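PDB 5TIP: major capsid protein from Paramecium bursaria Chlorella virus 1, which self-assembles as trimers into the icosahedral, pseudo T=169 glycoprotein capsid of this large chlorella virus, about 190 nm across. Local coordinates for residues Q229-G234 with I415-Y420. Residues are numbered along the deposited sequence; the frame is centred on the assembly and turned at random.
Sequences QLQFTG and IYAKNY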
# COMPACT_ATOMS: atom_id res chain seq x y z
N GLN A 229 8.28 -0.41 24.06
CA GLN A 229 7.51 0.33 25.05
C GLN A 229 7.26 1.74 24.55
O GLN A 229 8.00 2.26 23.70
CB GLN A 229 8.23 0.39 26.40
CG GLN A 229 8.44 -0.94 27.08
CD GLN A 229 9.25 -0.80 28.35
OE1 GLN A 229 10.40 -0.36 28.32
NE2 GLN A 229 8.64 -1.16 29.47
N LEU A 230 6.22 2.37 25.09
CA LEU A 230 5.94 3.77 24.83
C LEU A 230 6.32 4.59 26.05
O LEU A 230 6.05 4.19 27.18
CB LEU A 230 4.46 3.98 24.49
CG LEU A 230 4.07 5.44 24.25
CD1 LEU A 230 4.64 5.94 22.92
CD2 LEU A 230 2.57 5.63 24.31
N GLN A 231 6.96 5.73 25.81
CA GLN A 231 7.30 6.67 26.86
C GLN A 231 6.55 7.96 26.62
O GLN A 231 6.54 8.49 25.51
CB GLN A 231 8.81 6.93 26.92
CG GLN A 231 9.64 5.68 27.20
CD GLN A 231 11.12 5.98 27.32
OE1 GLN A 231 11.56 6.62 28.27
NE2 GLN A 231 11.89 5.52 26.34
N PHE A 232 5.91 8.47 27.68
CA PHE A 232 5.17 9.72 27.61
C PHE A 232 5.04 10.25 29.02
O PHE A 232 4.41 9.60 29.87
CB PHE A 232 3.80 9.51 26.96
CG PHE A 232 2.93 10.73 26.95
CD1 PHE A 232 3.21 11.79 26.10
CD2 PHE A 232 1.84 10.83 27.79
CE1 PHE A 232 2.42 12.92 26.09
CE2 PHE A 232 1.04 11.95 27.79
CZ PHE A 232 1.33 13.00 26.93
N THR A 233 5.63 11.41 29.28
CA THR A 233 5.66 11.99 30.62
C THR A 233 4.61 13.06 30.83
O THR A 233 4.64 13.76 31.85
CB THR A 233 7.05 12.56 30.91
OG1 THR A 233 7.32 13.64 30.00
CG2 THR A 233 8.11 11.48 30.73
N GLY A 234 3.67 13.22 29.91
CA GLY A 234 2.67 14.25 30.01
C GLY A 234 2.89 15.36 28.99
O GLY A 234 3.97 15.51 28.40
N ILE A 415 5.05 14.71 23.47
CA ILE A 415 6.26 14.11 22.92
C ILE A 415 6.28 12.64 23.30
O ILE A 415 6.18 12.29 24.48
CB ILE A 415 7.53 14.83 23.43
CG1 ILE A 415 7.43 16.33 23.17
CG2 ILE A 415 8.77 14.26 22.76
CD1 ILE A 415 8.58 17.12 23.74
N TYR A 416 6.40 11.78 22.30
CA TYR A 416 6.40 10.34 22.49
C TYR A 416 7.75 9.75 22.10
O TYR A 416 8.44 10.27 21.22
CB TYR A 416 5.29 9.66 21.67
CG TYR A 416 3.91 10.14 22.03
CD1 TYR A 416 3.23 9.62 23.12
CD2 TYR A 416 3.28 11.13 21.28
CE1 TYR A 416 1.96 10.06 23.46
CE2 TYR A 416 2.01 11.57 21.61
CZ TYR A 416 1.36 11.04 22.70
OH TYR A 416 0.10 11.47 23.03
N ALA A 417 8.12 8.66 22.78
CA ALA A 417 9.33 7.93 22.47
C ALA A 417 9.03 6.44 22.50
O ALA A 417 8.39 5.96 23.44
CB ALA A 417 10.45 8.27 23.46
N LYS A 418 9.50 5.72 21.49
CA LYS A 418 9.34 4.28 21.40
C LYS A 418 10.70 3.66 21.66
O LYS A 418 11.65 3.90 20.91
CB LYS A 418 8.80 3.86 20.04
CG LYS A 418 8.01 2.56 20.05
CD LYS A 418 6.78 2.68 20.95
CE LYS A 418 5.63 1.84 20.45
NZ LYS A 418 6.03 0.44 20.12
N ASN A 419 10.80 2.86 22.70
CA ASN A 419 12.06 2.25 23.10
C ASN A 419 11.93 0.74 23.11
O ASN A 419 10.84 0.18 23.04
CB ASN A 419 12.51 2.76 24.48
CG ASN A 419 11.59 2.30 25.59
OD1 ASN A 419 10.61 2.97 25.91
ND2 ASN A 419 11.90 1.16 26.19
N TYR A 420 13.08 0.07 23.21
CA TYR A 420 13.14 -1.37 23.36
C TYR A 420 13.40 -1.74 24.81
O TYR A 420 13.98 -0.97 25.58
CB TYR A 420 14.24 -1.98 22.48
CG TYR A 420 13.86 -2.12 21.02
CD1 TYR A 420 12.95 -3.09 20.62
CD2 TYR A 420 14.42 -1.31 20.05
CE1 TYR A 420 12.60 -3.24 19.29
CE2 TYR A 420 14.07 -1.45 18.72
CZ TYR A 420 13.16 -2.41 18.35
OH TYR A 420 12.81 -2.55 17.02
O HOH W 1 10.10 2.81 28.79
O HOH W 2 6.64 12.95 26.97
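Gln229 and Gln231 pair with Asn419 and Ala417 as the two hydrogen-bonded pairs of an antiparallel ladder, and Leu230 faces Lys418 in the non-hydrogen-bonded pair between them. Four backbone hydrogen bonds join the two strands, from Gln229 N to Asn419 O (2.8 Å) to the longer Ala417 N to Gln231 O (3.2 Å). Further along, water 2 bridges the backbones, accepting from Thr233 N and donating to Ile415 O.

On the face carrying Gln229, Gln231, Ala417 and Asn419, the Asn419 amide links those of Gln229 and Gln231. With its CG between the backbone N and the carbonyl carbon (chi1 66°), Asn419 sends ND2 in plane to a lone pair of Gln229 OE1 (3.0 Å), while ND2 also donates to Tyr420 O from above that carbonyl's plane. Asn419 OD1 takes a weak, bent bond from Gln231 NE2 (2.9 Å), whose stronger partner is Asn255 O; these two amide planes stand 89° apart. Water 1 donates to both Gln229 OE1 and Asn419 OD1.

The face carrying Leu230 and Lys418 is mixed: Leu230 CD1 lies 3.9 Å from Tyr416 CD1, and Lys418 CD passes Gln229 O on the way to a salt bridge between NZ and Glu228. The Phe232 and Tyr416 rings are nearly parallel (21°) but slid apart, meeting chiefly at Phe232 CD1 and Tyr416 CE1 (3.4 Å). Tyr416 OH hydrogen-bonds to Asp110 OD2.

The contact joins strands 223-237 and 412-426 within the second of the protein's two hexon-type domains. Strand 257-266 continues the sheet beyond 412-426, and helix 109-119 packs Trp111 against Leu230, Tyr416 and Lys418.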